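PDB 5JNO: DNA excision repair protein ERCC-6-like from Homo sapiens, which acts as an ATP-dependent DNA translocase and tension sensor that associates with stretched, catenated DNA until it is resolved during anaphase. Local coordinates for residues 20-23 with 29-32. Sequence-based numbering, arbitrary orientation.
Sequences KEAT and EEAF
The hydroxyl of Thr-23 is hydrogen-bonded to the carbonyl oxygen of Ala-19, one turn earlier in its own helix, and from there it meets the facing helix: OG1 lies 3.4 Å from CB of Ala-31. A chi1 of -62° sets OG1 beside the backbone N and anti to the carbonyl carbon, where it reaches the Ala-19 carbonyl and also abuts the Ala-31 methyl. Threonine suits this margin because its polar group is paired within the helix and still packs against a methyl. At the centre, Ala-22 and Ala-31 point their methyls at each other, the two CB atoms 4.0 Å apart. Ala-22 CB also lies 3.8 Å from the backbone N of Ala-31. Such small side chains let the backbones draw close, their CA atoms 5.3 Å apart. Glu-30 lays its aliphatic part beside the Ala-22 methyl, CG lying 4.1 Å from CB of Ala-22; the chain then bends at chi2 (73°) and carries the carboxylate away from residues 20-23. No hydrogen bond joins the two segments; they meet by close, largely apolar packing near the turn between helices 6-25 and 28-41. Small residues where two antiparallel helices come close are characteristic of the tetratricopeptide repeat hairpin, here TPR 1.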
ATOM      1  N   LYS B  20      -5.506  -3.838 -14.075  1.00 57.09           N
ATOM      2  CA  LYS B  20      -6.102  -5.163 -13.888  1.00 59.50           C
ATOM      3  C   LYS B  20      -7.308  -5.402 -14.799  1.00 60.95           C
ATOM      4  O   LYS B  20      -7.426  -6.472 -15.373  1.00 57.63           O
ATOM      5  CB  LYS B  20      -6.493  -5.399 -12.438  1.00 60.01           C
ATOM      6  CG  LYS B  20      -5.281  -5.638 -11.567  1.00 63.46           C
ATOM      7  CD  LYS B  20      -5.674  -5.814 -10.123  1.00 69.74           C
ATOM      8  CE  LYS B  20      -4.442  -6.056  -9.268  1.00 75.84           C
ATOM      9  NZ  LYS B  20      -4.828  -6.349  -7.857  1.00 82.19           N
ATOM     10  N   GLU B  21      -8.198  -4.415 -14.903  1.00 64.15           N
ATOM     11  CA  GLU B  21      -9.385  -4.529 -15.749  1.00 68.16           C
ATOM     12  C   GLU B  21      -8.991  -4.652 -17.209  1.00 67.78           C
ATOM     13  O   GLU B  21      -9.517  -5.513 -17.919  1.00 67.48           O
ATOM     14  CB  GLU B  21     -10.330  -3.350 -15.541  1.00 74.47           C
ATOM     15  CG  GLU B  21     -11.203  -3.520 -14.303  1.00 86.70           C
ATOM     16  CD  GLU B  21     -11.585  -2.207 -13.611  1.00 97.35           C
ATOM     17  OE1 GLU B  21     -11.472  -1.123 -14.225  1.00107.19           O
ATOM     18  OE2 GLU B  21     -12.006  -2.265 -12.433  1.00 92.89           O
ATOM     19  N   ALA B  22      -8.039  -3.818 -17.630  1.00 63.70           N
ATOM     20  CA  ALA B  22      -7.468  -3.886 -18.973  1.00 61.10           C
ATOM     21  C   ALA B  22      -6.895  -5.272 -19.294  1.00 63.61           C
ATOM     22  O   ALA B  22      -7.072  -5.782 -20.411  1.00 63.66           O
ATOM     23  CB  ALA B  22      -6.402  -2.817 -19.166  1.00 58.31           C
ATOM     24  N   THR B  23      -6.219  -5.873 -18.324  1.00 64.13           N
ATOM     25  CA  THR B  23      -5.658  -7.214 -18.485  1.00 65.95           C
ATOM     26  C   THR B  23      -6.789  -8.222 -18.641  1.00 67.28           C
ATOM     27  O   THR B  23      -6.763  -9.002 -19.594  1.00 64.98           O
ATOM     28  CB  THR B  23      -4.731  -7.610 -17.306  1.00 67.34           C
ATOM     29  OG1 THR B  23      -3.605  -6.717 -17.245  1.00 61.08           O
ATOM     30  CG2 THR B  23      -4.224  -9.038 -17.484  1.00 66.78           C
ATOM     31  N   GLU B  29      -1.820  -3.501 -24.032  1.00 63.56           N
ATOM     32  CA  GLU B  29      -1.194  -2.215 -24.341  1.00 67.81           C
ATOM     33  C   GLU B  29      -1.493  -1.200 -23.271  1.00 62.72           C
ATOM     34  O   GLU B  29      -0.597  -0.499 -22.831  1.00 60.51           O
ATOM     35  CB  GLU B  29      -1.693  -1.676 -25.685  1.00 70.10           C
ATOM     36  CG  GLU B  29      -1.365  -0.216 -25.951  1.00 74.72           C
ATOM     37  CD  GLU B  29      -1.679   0.192 -27.384  1.00 78.68           C
ATOM     38  OE1 GLU B  29      -2.846  -0.004 -27.786  1.00 79.09           O
ATOM     39  OE2 GLU B  29      -0.767   0.700 -28.086  1.00 78.49           O
ATOM     40  N   GLU B  30      -2.774  -1.111 -22.928  1.00 62.39           N
ATOM     41  CA  GLU B  30      -3.281  -0.198 -21.913  1.00 66.73           C
ATOM     42  C   GLU B  30      -2.799  -0.622 -20.521  1.00 60.99           C
ATOM     43  O   GLU B  30      -2.342   0.212 -19.739  1.00 64.44           O
ATOM     44  CB  GLU B  30      -4.815  -0.168 -21.957  1.00 70.82           C
ATOM     45  CG  GLU B  30      -5.491   0.769 -20.942  1.00 73.24           C
ATOM     46  CD  GLU B  30      -5.355   2.244 -21.277  1.00 75.21           C
ATOM     47  OE1 GLU B  30      -4.817   2.596 -22.352  1.00 73.36           O
ATOM     48  OE2 GLU B  30      -5.814   3.061 -20.449  1.00 79.85           O
ATOM     49  N   ALA B  31      -2.900  -1.916 -20.231  1.00 56.47           N
ATOM     50  CA  ALA B  31      -2.401  -2.471 -18.975  1.00 56.09           C
ATOM     51  C   ALA B  31      -0.927  -2.111 -18.723  1.00 57.11           C
ATOM     52  O   ALA B  31      -0.559  -1.694 -17.608  1.00 52.08           O
ATOM     53  CB  ALA B  31      -2.590  -3.977 -18.966  1.00 54.71           C
ATOM     54  N   PHE B  32      -0.106  -2.262 -19.765  1.00 53.19           N
ATOM     55  CA  PHE B  32       1.332  -2.008 -19.693  1.00 54.39           C
ATOM     56  C   PHE B  32       1.573  -0.548 -19.397  1.00 57.48           C
ATOM     57  O   PHE B  32       2.371  -0.224 -18.517  1.00 63.30           O
ATOM     58  CB  PHE B  32       2.049  -2.428 -21.006  1.00 57.66           C
ATOM     59  CG  PHE B  32       3.541  -2.159 -21.021  1.00 57.92           C
ATOM     60  CD1 PHE B  32       4.040  -0.944 -21.472  1.00 63.22           C
ATOM     61  CD2 PHE B  32       4.446  -3.128 -20.623  1.00 59.44           C
ATOM     62  CE1 PHE B  32       5.412  -0.693 -21.515  1.00 67.35           C
ATOM     63  CE2 PHE B  32       5.818  -2.884 -20.649  1.00 63.00           C
ATOM     64  CZ  PHE B  32       6.302  -1.668 -21.097  1.00 67.19           C
TER